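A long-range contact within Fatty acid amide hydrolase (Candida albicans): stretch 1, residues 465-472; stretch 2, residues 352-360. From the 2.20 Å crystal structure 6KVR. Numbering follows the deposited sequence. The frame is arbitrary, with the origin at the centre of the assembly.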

ATOM      1  N   SER A 465      -6.205  -6.331 -24.110  1.00 24.02           N
ATOM      2  CA  SER A 465      -7.630  -6.536 -23.900  1.00 28.67           C
ATOM      3  C   SER A 465      -8.383  -5.298 -24.380  1.00 24.90           C
ATOM      4  O   SER A 465      -7.786  -4.225 -24.528  1.00 24.56           O
ATOM      5  CB  SER A 465      -7.926  -6.810 -22.416  1.00 28.58           C
ATOM      6  OG  SER A 465      -7.745  -5.620 -21.673  1.00 27.15           O
ATOM      7  N   PRO A 466      -9.698  -5.414 -24.612  1.00 24.98           N
ATOM      8  CA  PRO A 466     -10.505  -4.229 -24.923  1.00 24.79           C
ATOM      9  C   PRO A 466     -10.530  -3.265 -23.748  1.00 23.14           C
ATOM     10  O   PRO A 466     -10.214  -3.623 -22.613  1.00 23.26           O
ATOM     11  CB  PRO A 466     -11.908  -4.805 -25.191  1.00 25.27           C
ATOM     12  CG  PRO A 466     -11.696  -6.307 -25.392  1.00 26.10           C
ATOM     13  CD  PRO A 466     -10.527  -6.631 -24.526  1.00 23.38           C
ATOM     14  N   THR A 467     -10.915  -2.019 -24.034  1.00 22.92           N
ATOM     15  CA  THR A 467     -11.121  -1.020 -22.991  1.00 23.95           C
ATOM     16  C   THR A 467     -12.565  -0.938 -22.549  1.00 25.74           C
ATOM     17  O   THR A 467     -12.836  -0.469 -21.435  1.00 22.97           O
ATOM     18  CB  THR A 467     -10.678   0.367 -23.466  1.00 21.77           C
ATOM     19  OG1 THR A 467      -9.372   0.267 -24.046  1.00 26.94           O
ATOM     20  CG2 THR A 467     -10.591   1.340 -22.280  1.00 23.53           C
ATOM     21  N   TYR A 468     -13.479  -1.411 -23.387  1.00 25.45           N
ATOM     22  CA  TYR A 468     -14.918  -1.236 -23.255  1.00 23.48           C
ATOM     23  C   TYR A 468     -15.519  -2.163 -24.310  1.00 25.31           C
ATOM     24  O   TYR A 468     -14.826  -2.557 -25.247  1.00 25.34           O
ATOM     25  CB  TYR A 468     -15.301   0.248 -23.443  1.00 21.69           C
ATOM     26  CG  TYR A 468     -16.791   0.558 -23.491  1.00 23.50           C
ATOM     27  CD1 TYR A 468     -17.627   0.133 -22.481  1.00 24.58           C
ATOM     28  CD2 TYR A 468     -17.355   1.270 -24.555  1.00 23.17           C
ATOM     29  CE1 TYR A 468     -18.982   0.389 -22.518  1.00 23.33           C
ATOM     30  CE2 TYR A 468     -18.724   1.542 -24.599  1.00 24.33           C
ATOM     31  CZ  TYR A 468     -19.528   1.093 -23.558  1.00 23.80           C
ATOM     32  OH  TYR A 468     -20.893   1.322 -23.542  1.00 27.84           O
ATOM     33  N   ASN A 469     -16.784  -2.554 -24.140  1.00 22.98           N
ATOM     34  CA  ASN A 469     -17.390  -3.477 -25.104  1.00 22.32           C
ATOM     35  C   ASN A 469     -17.856  -2.780 -26.374  1.00 26.75           C
ATOM     36  O   ASN A 469     -18.664  -3.325 -27.134  1.00 26.78           O
ATOM     37  CB  ASN A 469     -18.570  -4.211 -24.465  1.00 26.58           C
ATOM     38  CG  ASN A 469     -19.511  -3.255 -23.747  1.00 28.35           C
ATOM     39  OD1 ASN A 469     -19.449  -3.106 -22.529  1.00 30.22           O
ATOM     40  ND2 ASN A 469     -20.339  -2.556 -24.511  1.00 23.20           N
ATOM     41  N   ASN A 470     -17.387  -1.562 -26.606  1.00 26.60           N
ATOM     42  CA  ASN A 470     -17.770  -0.787 -27.774  1.00 24.55           C
ATOM     43  C   ASN A 470     -16.745   0.330 -27.911  1.00 24.01           C
ATOM     44  O   ASN A 470     -15.869   0.499 -27.055  1.00 22.10           O
ATOM     45  CB  ASN A 470     -19.208  -0.263 -27.631  1.00 22.98           C
ATOM     46  CG  ASN A 470     -19.758   0.322 -28.925  1.00 28.80           C
ATOM     47  OD1 ASN A 470     -19.290   0.009 -30.020  1.00 27.54           O
ATOM     48  ND2 ASN A 470     -20.745   1.191 -28.797  1.00 28.50           N
ATOM     49  N   VAL A 471     -16.848   1.081 -29.000  1.00 22.22           N
ATOM     50  CA  VAL A 471     -16.165   2.367 -29.104  1.00 26.42           C
ATOM     51  C   VAL A 471     -16.939   3.320 -28.203  1.00 24.01           C
ATOM     52  O   VAL A 471     -17.849   2.886 -27.492  1.00 24.11           O
ATOM     53  CB  VAL A 471     -16.117   2.870 -30.559  1.00 25.33           C
ATOM     54  CG1 VAL A 471     -15.188   1.994 -31.384  1.00 23.52           C
ATOM     55  CG2 VAL A 471     -17.489   2.828 -31.153  1.00 24.53           C
ATOM     56  N   ALA A 472     -16.608   4.615 -28.247  1.00 22.68           N
ATOM     57  CA  ALA A 472     -17.248   5.610 -27.391  1.00 23.23           C
ATOM     58  C   ALA A 472     -18.767   5.446 -27.395  1.00 22.77           C
ATOM     59  O   ALA A 472     -19.371   5.287 -28.465  1.00 25.81           O
ATOM     60  CB  ALA A 472     -16.884   7.028 -27.841  1.00 24.50           C
TER
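Stretch 2, residues 352-360: LVRVSPPIR

Residues far apart in sequence can meet where a loop leads into a helix, and the contact between 352-360 and 465-472 is a compact example. Stretch 2 runs extended through Val353, Arg354 and Val355, then turns at Ser356 into a helix that begins at Pro357 and continues beyond Arg360; the bond from Arg360 N to Ser356 O (3.1 Å) marks its first turn. Stretch 1 begins in a strand and continues as loop. The CA atoms come nearest at Asn469 and Val355, 4.0 Å apart, and the next pair, Asn470 and Ser356, follows at 5.2 Å.

Here, where the two chains run briefly in the same direction, Ser356 N donates to Asn469 O (3.0 Å), an oxygen that also receives a CA-H...O contact from Val355 CA at 3.6 Å. Ser356 occupies the N-cap position, yet its side chain makes no capping bond; instead Ser356 OG donates to Asn470 OD1 at 2.8 Å, so one residue is tied through both backbone and side chain.

Apolar packing accompanies these polar links. Pro466 CG meets Val355 CG1 at 3.7 Å. Ile359, its CA-to-CB bond pointing toward stretch 1, is the helix residue most covered by it (69 Å²): Ile359 CG2 touches Pro466 CB at 3.7 Å and Ile359 CD1 reaches Val471 CG1 at 3.9 Å. Val471 CG1 also rests 4.0 Å from Pro358 CG.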

ATOM      1  N   LEU A 352     -17.992 -11.740 -19.585  1.00 27.96           N
ATOM      2  CA  LEU A 352     -19.177 -11.047 -19.095  1.00 28.19           C
ATOM      3  C   LEU A 352     -19.969 -10.373 -20.203  1.00 27.25           C
ATOM      4  O   LEU A 352     -21.172 -10.614 -20.332  1.00 27.89           O
ATOM      5  CB  LEU A 352     -18.783 -10.003 -18.037  1.00 24.74           C
ATOM      6  CG  LEU A 352     -17.921 -10.586 -16.921  1.00 30.31           C
ATOM      7  CD1 LEU A 352     -17.585  -9.536 -15.894  1.00 29.93           C
ATOM      8  CD2 LEU A 352     -18.632 -11.773 -16.272  1.00 28.58           C
ATOM      9  N   VAL A 353     -19.330  -9.519 -21.002  1.00 25.66           N
ATOM     10  CA  VAL A 353     -20.014  -8.737 -22.021  1.00 24.83           C
ATOM     11  C   VAL A 353     -19.226  -8.837 -23.324  1.00 26.80           C
ATOM     12  O   VAL A 353     -18.080  -8.373 -23.406  1.00 24.61           O
ATOM     13  CB  VAL A 353     -20.201  -7.266 -21.601  1.00 26.62           C
ATOM     14  CG1 VAL A 353     -20.938  -6.483 -22.690  1.00 17.69           C
ATOM     15  CG2 VAL A 353     -20.968  -7.165 -20.264  1.00 24.50           C
ATOM     16  N   ARG A 354     -19.859  -9.412 -24.344  1.00 28.57           N
ATOM     17  CA  ARG A 354     -19.286  -9.501 -25.678  1.00 27.74           C
ATOM     18  C   ARG A 354     -18.999  -8.110 -26.235  1.00 28.80           C
ATOM     19  O   ARG A 354     -19.761  -7.165 -26.012  1.00 24.37           O
ATOM     20  CB  ARG A 354     -20.263 -10.267 -26.580  1.00 30.16           C
ATOM     21  CG  ARG A 354     -19.926 -10.294 -28.066  1.00 31.50           C
ATOM     22  CD  ARG A 354     -21.036 -10.961 -28.874  1.00 29.63           C
ATOM     23  NE  ARG A 354     -22.308 -10.253 -28.770  1.00 33.10           N
ATOM     24  CZ  ARG A 354     -23.350 -10.470 -29.566  1.00 37.12           C
ATOM     25  NH1 ARG A 354     -23.292 -11.351 -30.554  1.00 34.15           N
ATOM     26  NH2 ARG A 354     -24.477  -9.786 -29.368  1.00 27.56           N
ATOM     27  N   VAL A 355     -17.879  -7.978 -26.957  1.00 25.35           N
ATOM     28  CA  VAL A 355     -17.498  -6.694 -27.530  1.00 26.34           C
ATOM     29  C   VAL A 355     -18.162  -6.556 -28.894  1.00 30.54           C
ATOM     30  O   VAL A 355     -18.566  -7.543 -29.516  1.00 27.76           O
ATOM     31  CB  VAL A 355     -15.959  -6.510 -27.633  1.00 27.35           C
ATOM     32  CG1 VAL A 355     -15.307  -6.638 -26.265  1.00 25.51           C
ATOM     33  CG2 VAL A 355     -15.331  -7.503 -28.618  1.00 27.08           C
ATOM     34  N   SER A 356     -18.293  -5.305 -29.344  1.00 26.66           N
ATOM     35  CA  SER A 356     -18.955  -4.970 -30.594  1.00 26.46           C
ATOM     36  C   SER A 356     -17.985  -5.108 -31.767  1.00 27.56           C
ATOM     37  O   SER A 356     -16.773  -5.207 -31.571  1.00 26.98           O
ATOM     38  CB  SER A 356     -19.518  -3.554 -30.501  1.00 25.53           C
ATOM     39  OG  SER A 356     -18.496  -2.599 -30.728  1.00 30.93           O
ATOM     40  N   PRO A 357     -18.496  -5.106 -33.002  1.00 27.41           N
ATOM     41  CA  PRO A 357     -17.660  -5.435 -34.173  1.00 31.21           C
ATOM     42  C   PRO A 357     -16.405  -4.585 -34.305  1.00 30.88           C
ATOM     43  O   PRO A 357     -15.340  -5.142 -34.612  1.00 31.42           O
ATOM     44  CB  PRO A 357     -18.616  -5.217 -35.353  1.00 29.93           C
ATOM     45  CG  PRO A 357     -19.937  -5.670 -34.785  1.00 33.83           C
ATOM     46  CD  PRO A 357     -19.935  -5.166 -33.348  1.00 28.80           C
ATOM     47  N   PRO A 358     -16.454  -3.254 -34.118  1.00 31.17           N
ATOM     48  CA  PRO A 358     -15.195  -2.494 -34.269  1.00 27.45           C
ATOM     49  C   PRO A 358     -14.114  -2.915 -33.287  1.00 28.09           C
ATOM     50  O   PRO A 358     -12.941  -2.986 -33.675  1.00 30.42           O
ATOM     51  CB  PRO A 358     -15.624  -1.036 -34.066  1.00 28.89           C
ATOM     52  CG  PRO A 358     -16.904  -1.109 -33.336  1.00 29.26           C
ATOM     53  CD  PRO A 358     -17.585  -2.354 -33.829  1.00 32.44           C
ATOM     54  N   ILE A 359     -14.476  -3.225 -32.038  1.00 26.30           N
ATOM     55  CA  ILE A 359     -13.476  -3.662 -31.059  1.00 28.49           C
ATOM     56  C   ILE A 359     -12.926  -5.035 -31.433  1.00 28.20           C
ATOM     57  O   ILE A 359     -11.713  -5.279 -31.353  1.00 30.24           O
ATOM     58  CB  ILE A 359     -14.060  -3.678 -29.630  1.00 25.00           C
ATOM     59  CG1 ILE A 359     -14.787  -2.365 -29.296  1.00 26.16           C
ATOM     60  CG2 ILE A 359     -12.954  -3.912 -28.622  1.00 27.92           C
ATOM     61  CD1 ILE A 359     -13.905  -1.129 -29.383  1.00 22.87           C
ATOM     62  N   ARG A 360     -13.807  -5.957 -31.820  1.00 25.88           N
ATOM     63  CA  ARG A 360     -13.347  -7.269 -32.242  1.00 28.76           C
ATOM     64  C   ARG A 360     -12.371  -7.152 -33.407  1.00 30.77           C
ATOM     65  O   ARG A 360     -11.294  -7.762 -33.392  1.00 29.80           O
ATOM     66  CB  ARG A 360     -14.536  -8.149 -32.614  1.00 30.70           C
ATOM     67  CG  ARG A 360     -14.135  -9.566 -33.071  1.00 38.69           C
ATOM     68  CD  ARG A 360     -15.357 -10.445 -33.300  1.00 34.01           C
ATOM     69  NE  ARG A 360     -16.268  -9.828 -34.256  1.00 39.45           N
ATOM     70  CZ  ARG A 360     -17.522 -10.208 -34.432  1.00 35.94           C
ATOM     71  NH1 ARG A 360     -18.042 -11.201 -33.732  1.00 35.61           N
ATOM     72  NH2 ARG A 360     -18.270  -9.583 -35.342  1.00 40.30           N
TER